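Local structure of Cif-like 1 (Burkholderia cenocepacia, 7JQY) at residues G152-I155 with W156-K160; G283-L286 with P287-P291. The protein probably acts as a hydrolase of the alpha/beta hydrolase fold and belongs to the Cif-like epoxide hydrolases of its bacterium. The protein carries 1 engineered substitution. One frame throughout, in Å; residues are numbered along the deposited sequence.

Contact 1. Residues G152-I155 with W156-K160; sequences GTRI and WDEAK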
loop_
_atom_site.group_PDB
_atom_site.type_symbol
_atom_site.label_atom_id
_atom_site.label_comp_id
_atom_site.label_asym_id
_atom_site.label_seq_id
_atom_site.Cartn_x
_atom_site.Cartn_y
_atom_site.Cartn_z
ATOM N N GLY B 152 1.190 8.395 -41.290
ATOM C CA GLY B 152 1.517 8.877 -42.607
ATOM C C GLY B 152 0.320 9.310 -43.429
ATOM O O GLY B 152 0.471 10.144 -44.329
ATOM N N THR B 153 -0.861 8.769 -43.147
ATOM C CA THR B 153 -2.033 9.175 -43.899
ATOM C C THR B 153 -2.518 10.540 -43.410
ATOM O O THR B 153 -2.169 10.993 -42.320
ATOM C CB THR B 153 -3.145 8.125 -43.773
ATOM O OG1 THR B 153 -3.579 8.024 -42.407
ATOM C CG2 THR B 153 -2.641 6.775 -44.247
ATOM N N ARG B 154 -3.357 11.194 -44.221
ATOM C CA ARG B 154 -3.847 12.497 -43.781
ATOM C C ARG B 154 -4.924 12.340 -42.722
ATOM O O ARG B 154 -5.040 13.194 -41.838
ATOM C CB ARG B 154 -4.350 13.339 -44.955
ATOM C CG ARG B 154 -5.136 12.611 -46.021
ATOM C CD ARG B 154 -5.023 13.367 -47.336
ATOM N NE ARG B 154 -6.251 13.300 -48.118
ATOM C CZ ARG B 154 -7.258 14.160 -47.996
ATOM N NH1 ARG B 154 -8.340 14.029 -48.753
ATOM N NH2 ARG B 154 -7.187 15.150 -47.113
ATOM N N ILE B 155 -5.641 11.215 -42.725
ATOM C CA ILE B 155 -6.537 10.930 -41.611
ATOM C C ILE B 155 -5.742 10.874 -40.316
ATOM O O ILE B 155 -6.176 11.389 -39.278
ATOM C CB ILE B 155 -7.297 9.611 -41.854
ATOM C CG1 ILE B 155 -8.035 9.647 -43.191
ATOM C CG2 ILE B 155 -8.256 9.324 -40.713
ATOM C CD1 ILE B 155 -9.245 10.590 -43.212
ATOM N N TRP B 156 -4.547 10.282 -40.367
ATOM C CA TRP B 156 -3.674 10.263 -39.197
ATOM C C TRP B 156 -3.189 11.667 -38.853
ATOM O O TRP B 156 -3.211 12.078 -37.686
ATOM C CB TRP B 156 -2.495 9.315 -39.448
ATOM C CG TRP B 156 -1.425 9.351 -38.398
ATOM C CD1 TRP B 156 -0.370 10.216 -38.329
ATOM C CD2 TRP B 156 -1.290 8.463 -37.278
ATOM N NE1 TRP B 156 0.409 9.930 -37.231
ATOM C CE2 TRP B 156 -0.134 8.858 -36.569
ATOM C CE3 TRP B 156 -2.031 7.374 -36.809
ATOM C CZ2 TRP B 156 0.293 8.202 -35.407
ATOM C CZ3 TRP B 156 -1.604 6.723 -35.657
ATOM C CH2 TRP B 156 -0.455 7.140 -34.971
ATOM N N ASP B 157 -2.742 12.419 -39.863
ATOM C CA ASP B 157 -2.184 13.744 -39.601
ATOM C C ASP B 157 -3.252 14.737 -39.172
ATOM O O ASP B 157 -2.953 15.670 -38.416
ATOM C CB ASP B 157 -1.429 14.259 -40.829
ATOM C CG ASP B 157 -0.111 13.520 -41.049
ATOM O OD1 ASP B 157 0.128 13.043 -42.177
ATOM O OD2 ASP B 157 0.680 13.396 -40.084
ATOM N N GLU B 158 -4.501 14.534 -39.592
ATOM C CA GLU B 158 -5.543 15.478 -39.206
ATOM C C GLU B 158 -6.013 15.248 -37.776
ATOM O O GLU B 158 -6.345 16.213 -37.079
ATOM C CB GLU B 158 -6.740 15.368 -40.155
ATOM C CG GLU B 158 -6.486 15.854 -41.578
ATOM C CD GLU B 158 -7.563 15.394 -42.554
ATOM O OE1 GLU B 158 -7.466 15.728 -43.755
ATOM O OE2 GLU B 158 -8.509 14.701 -42.120
ATOM N N ALA B 159 -5.978 13.997 -37.303
ATOM C CA ALA B 159 -6.251 13.738 -35.894
ATOM C C ALA B 159 -5.213 14.409 -35.011
ATOM O O ALA B 159 -5.538 14.930 -33.937
ATOM C CB ALA B 159 -6.296 12.232 -35.635
ATOM N N LYS B 160 -3.963 14.439 -35.470
ATOM C CA LYS B 160 -2.895 15.065 -34.700
ATOM C C LYS B 160 -3.050 16.581 -34.682
ATOM O O LYS B 160 -2.923 17.216 -33.628
ATOM C CB LYS B 160 -1.548 14.668 -35.298
ATOM C CG LYS B 160 -0.335 14.926 -34.423
ATOM C CD LYS B 160 0.810 13.983 -34.806
ATOM C CE LYS B 160 1.790 14.660 -35.754
ATOM N NZ LYS B 160 3.177 14.114 -35.675
HETATM O O HOH W 1 2.087 11.382 -40.272
#

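Contact 2. Residues G283-L286 with P287-P291; sequences GHWL and PDENP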
loop_
_atom_site.group_PDB
_atom_site.type_symbol
_atom_site.label_atom_id
_atom_site.label_comp_id
_atom_site.label_asym_id
_atom_site.label_seq_id
_atom_site.Cartn_x
_atom_site.Cartn_y
_atom_site.Cartn_z
ATOM N N GLY B 283 -18.710 0.413 -31.968
ATOM C CA GLY B 283 -17.679 1.352 -31.579
ATOM C C GLY B 283 -16.317 1.032 -32.152
ATOM O O GLY B 283 -16.197 0.498 -33.255
ATOM N N HIS B 284 -15.287 1.269 -31.344
ATOM C CA HIS B 284 -13.903 1.200 -31.780
ATOM C C HIS B 284 -13.370 -0.224 -31.861
ATOM O O HIS B 284 -12.397 -0.458 -32.586
ATOM C CB HIS B 284 -13.042 2.026 -30.822
ATOM C CG HIS B 284 -11.630 2.227 -31.274
ATOM N ND1 HIS B 284 -11.291 3.074 -32.310
ATOM C CD2 HIS B 284 -10.466 1.711 -30.814
ATOM C CE1 HIS B 284 -9.979 3.066 -32.471
ATOM N NE2 HIS B 284 -9.455 2.242 -31.580
ATOM N N TRP B 285 -13.981 -1.178 -31.158
ATOM C CA TRP B 285 -13.414 -2.524 -30.986
ATOM C C TRP B 285 -14.214 -3.533 -31.804
ATOM O O TRP B 285 -15.008 -4.304 -31.268
ATOM C CB TRP B 285 -13.395 -2.919 -29.497
ATOM C CG TRP B 285 -12.950 -1.817 -28.576
ATOM C CD1 TRP B 285 -13.749 -1.035 -27.781
ATOM C CD2 TRP B 285 -11.603 -1.385 -28.344
ATOM N NE1 TRP B 285 -12.976 -0.149 -27.070
ATOM C CE2 TRP B 285 -11.657 -0.342 -27.397
ATOM C CE3 TRP B 285 -10.355 -1.783 -28.841
ATOM C CZ2 TRP B 285 -10.510 0.324 -26.946
ATOM C CZ3 TRP B 285 -9.216 -1.125 -28.391
ATOM C CH2 TRP B 285 -9.304 -0.077 -27.455
ATOM N N LEU B 286 -13.954 -3.561 -33.109
ATOM C CA LEU B 286 -14.751 -4.399 -34.002
ATOM C C LEU B 286 -14.762 -5.868 -33.605
ATOM O O LEU B 286 -15.858 -6.451 -33.543
ATOM C CB LEU B 286 -14.280 -4.207 -35.449
ATOM C CG LEU B 286 -15.346 -3.616 -36.377
ATOM C CD1 LEU B 286 -14.829 -3.568 -37.807
ATOM C CD2 LEU B 286 -16.650 -4.408 -36.295
ATOM N N PRO B 287 -13.622 -6.528 -33.337
ATOM C CA PRO B 287 -13.689 -7.950 -32.946
ATOM C C PRO B 287 -14.437 -8.194 -31.644
ATOM O O PRO B 287 -15.036 -9.264 -31.483
ATOM C CB PRO B 287 -12.211 -8.358 -32.840
ATOM C CG PRO B 287 -11.478 -7.372 -33.679
ATOM C CD PRO B 287 -12.228 -6.077 -33.497
ATOM N N ASP B 288 -14.398 -7.260 -30.691
ATOM C CA ASP B 288 -15.152 -7.440 -29.451
ATOM C C ASP B 288 -16.627 -7.115 -29.630
ATOM O O ASP B 288 -17.490 -7.808 -29.076
ATOM C CB ASP B 288 -14.576 -6.565 -28.335
ATOM C CG ASP B 288 -13.194 -7.003 -27.903
ATOM O OD1 ASP B 288 -13.081 -8.053 -27.223
ATOM O OD2 ASP B 288 -12.224 -6.295 -28.244
ATOM N N GLU B 289 -16.937 -6.051 -30.372
ATOM C CA GLU B 289 -18.289 -5.506 -30.373
ATOM C C GLU B 289 -19.198 -6.175 -31.392
ATOM O O GLU B 289 -20.338 -6.515 -31.071
ATOM C CB GLU B 289 -18.243 -4.004 -30.633
ATOM C CG GLU B 289 -17.605 -3.208 -29.528
ATOM C CD GLU B 289 -17.673 -1.724 -29.799
ATOM O OE1 GLU B 289 -18.803 -1.192 -29.965
ATOM O OE2 GLU B 289 -16.591 -1.101 -29.854
ATOM N N ASN B 290 -18.718 -6.364 -32.619
ATOM C CA ASN B 290 -19.534 -6.901 -33.709
ATOM C C ASN B 290 -18.719 -7.902 -34.513
ATOM O O ASN B 290 -18.391 -7.668 -35.684
ATOM C CB ASN B 290 -20.050 -5.767 -34.599
ATOM C CG ASN B 290 -21.301 -6.144 -35.360
ATOM O OD1 ASN B 290 -21.676 -7.316 -35.431
ATOM N ND2 ASN B 290 -21.950 -5.152 -35.943
ATOM N N PRO B 291 -18.379 -9.051 -33.913
ATOM C CA PRO B 291 -17.668 -10.087 -34.678
ATOM C C PRO B 291 -18.537 -10.741 -35.741
ATOM O O PRO B 291 -17.997 -11.348 -36.674
ATOM C CB PRO B 291 -17.221 -11.084 -33.602
ATOM C CG PRO B 291 -18.183 -10.890 -32.480
ATOM C CD PRO B 291 -18.543 -9.431 -32.496
#

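Contact 1. Residues G152-I155 with W156-K160
Thr153 and Trp156 meet at the N-terminus of helix 154-161, where the threonine is the N-cap. Its OG1 accepts from Trp156 N at 3.2 Å, with an N-H...O angle of 152°. A chi1 of 64° sets OG1 between the backbone N and the carbonyl carbon, which brings it within bonding distance of Trp156 N; the same hydroxyl also bonds Val150 O, so it is gripped from both the preceding loop and the helix. Trp156 CB packs 3.4 Å from Thr153 OG1, the two side chains crossing at about a right angle. With CG anti to the backbone N, the indole runs beside the loop, its CD1 3.8 Å from Gly152 N. Around Thr153 and Trp156, both buried, the turn is close-packed. The main-chain bonds then take over: Asp157 N reaches Thr153 O at 2.9 Å, and Glu158 N and Ala159 N go to the carbonyls of Arg154 and Ile155. The outward side is looser. Arg154 and Glu158 lie alongside each other, pointing the same way, and join in a salt bridge of 3.4 Å from Arg154 NH2 to Glu158 OE1; the guanidinium and carboxylate planes stand 82° apart, so the ion pair is not a flat, two-pronged one, and both residues are exposed. At the helix start a water donates to Asp157 OD2 at 2.5 Å and accepts weakly from Gly152 N, bridging the loop to the helix. Arg154 N is taken by Glu269 OE2. Ile155 and Thr153 rest on Met266, while Trp156 NE1 is hydrogen-bonded to Glu235 OE2 and the indole stands edge-to-face with Phe231, so the helix start touches both helix 262-268 and helix 231-241, a short way beyond strand 140-146.

Contact 2. Residues G283-L286 with P287-P291
The loop that follows strand 274-279, the last of the alpha/beta hydrolase sheet, is the place where this fold usually carries its catalytic histidine; here Glu289 folds back from the short helix 286-289 to hold that loop at Gly283 and Trp285. Its OE1 accepts from Gly283 N at 2.6 Å, met from above the carboxylate plane, and its OE2 accepts from Trp285 N at 2.9 Å on the anti side, but tilted well out of that plane. OE1 also takes the backbone N of His200 and Val201, so the buried carboxylate is held by four N-H groups, which would tend to stabilise its negative charge. The loop between, with His284, is thereby fixed. His284 comes close to the likely nucleophile elbow, where Ser123 is the engineered residue, but makes no contact with it; this place after the last strand is consistent with a catalytic histidine. Its ND1 bonds Ser258 OG. Trp285 is the N-cap residue; His284 CD2 lies 3.8 Å above one face of the Trp285 ring, offset toward its rim, and the indole stacks with Tyr195, while NE1 bonds Tyr195 O. Asp288 turns its carboxylate to Arg65, Tyr195 and Tyr211. The helix closes on backbone bonds, Glu289 N to Trp285 O at 2.8 Å and Asn290 N to Leu286 O. Beside the last, Leu286 CD2 reaches Asn290 CB at 4.0 Å.

The two contacts come in series, 152-160 first and 283-291 later, with centres 22 Å apart and nearest atoms about 10 Å apart, so they do not touch. Each follows a strand of the same sheet: contact 1 comes after strand 140-146, contact 2 after strand 274-279, with strand 250-255 between those two in the sheet. Contact 1 opens the run of helices from 154 to 241, which probably forms a cap, as in other epoxide hydrolases of this fold. Contact 2 meets that run at helix 187-198, near the likely active site. Contact 1 thus marks where the chain leaves the core; contact 2 lies where the core meets this probable cap.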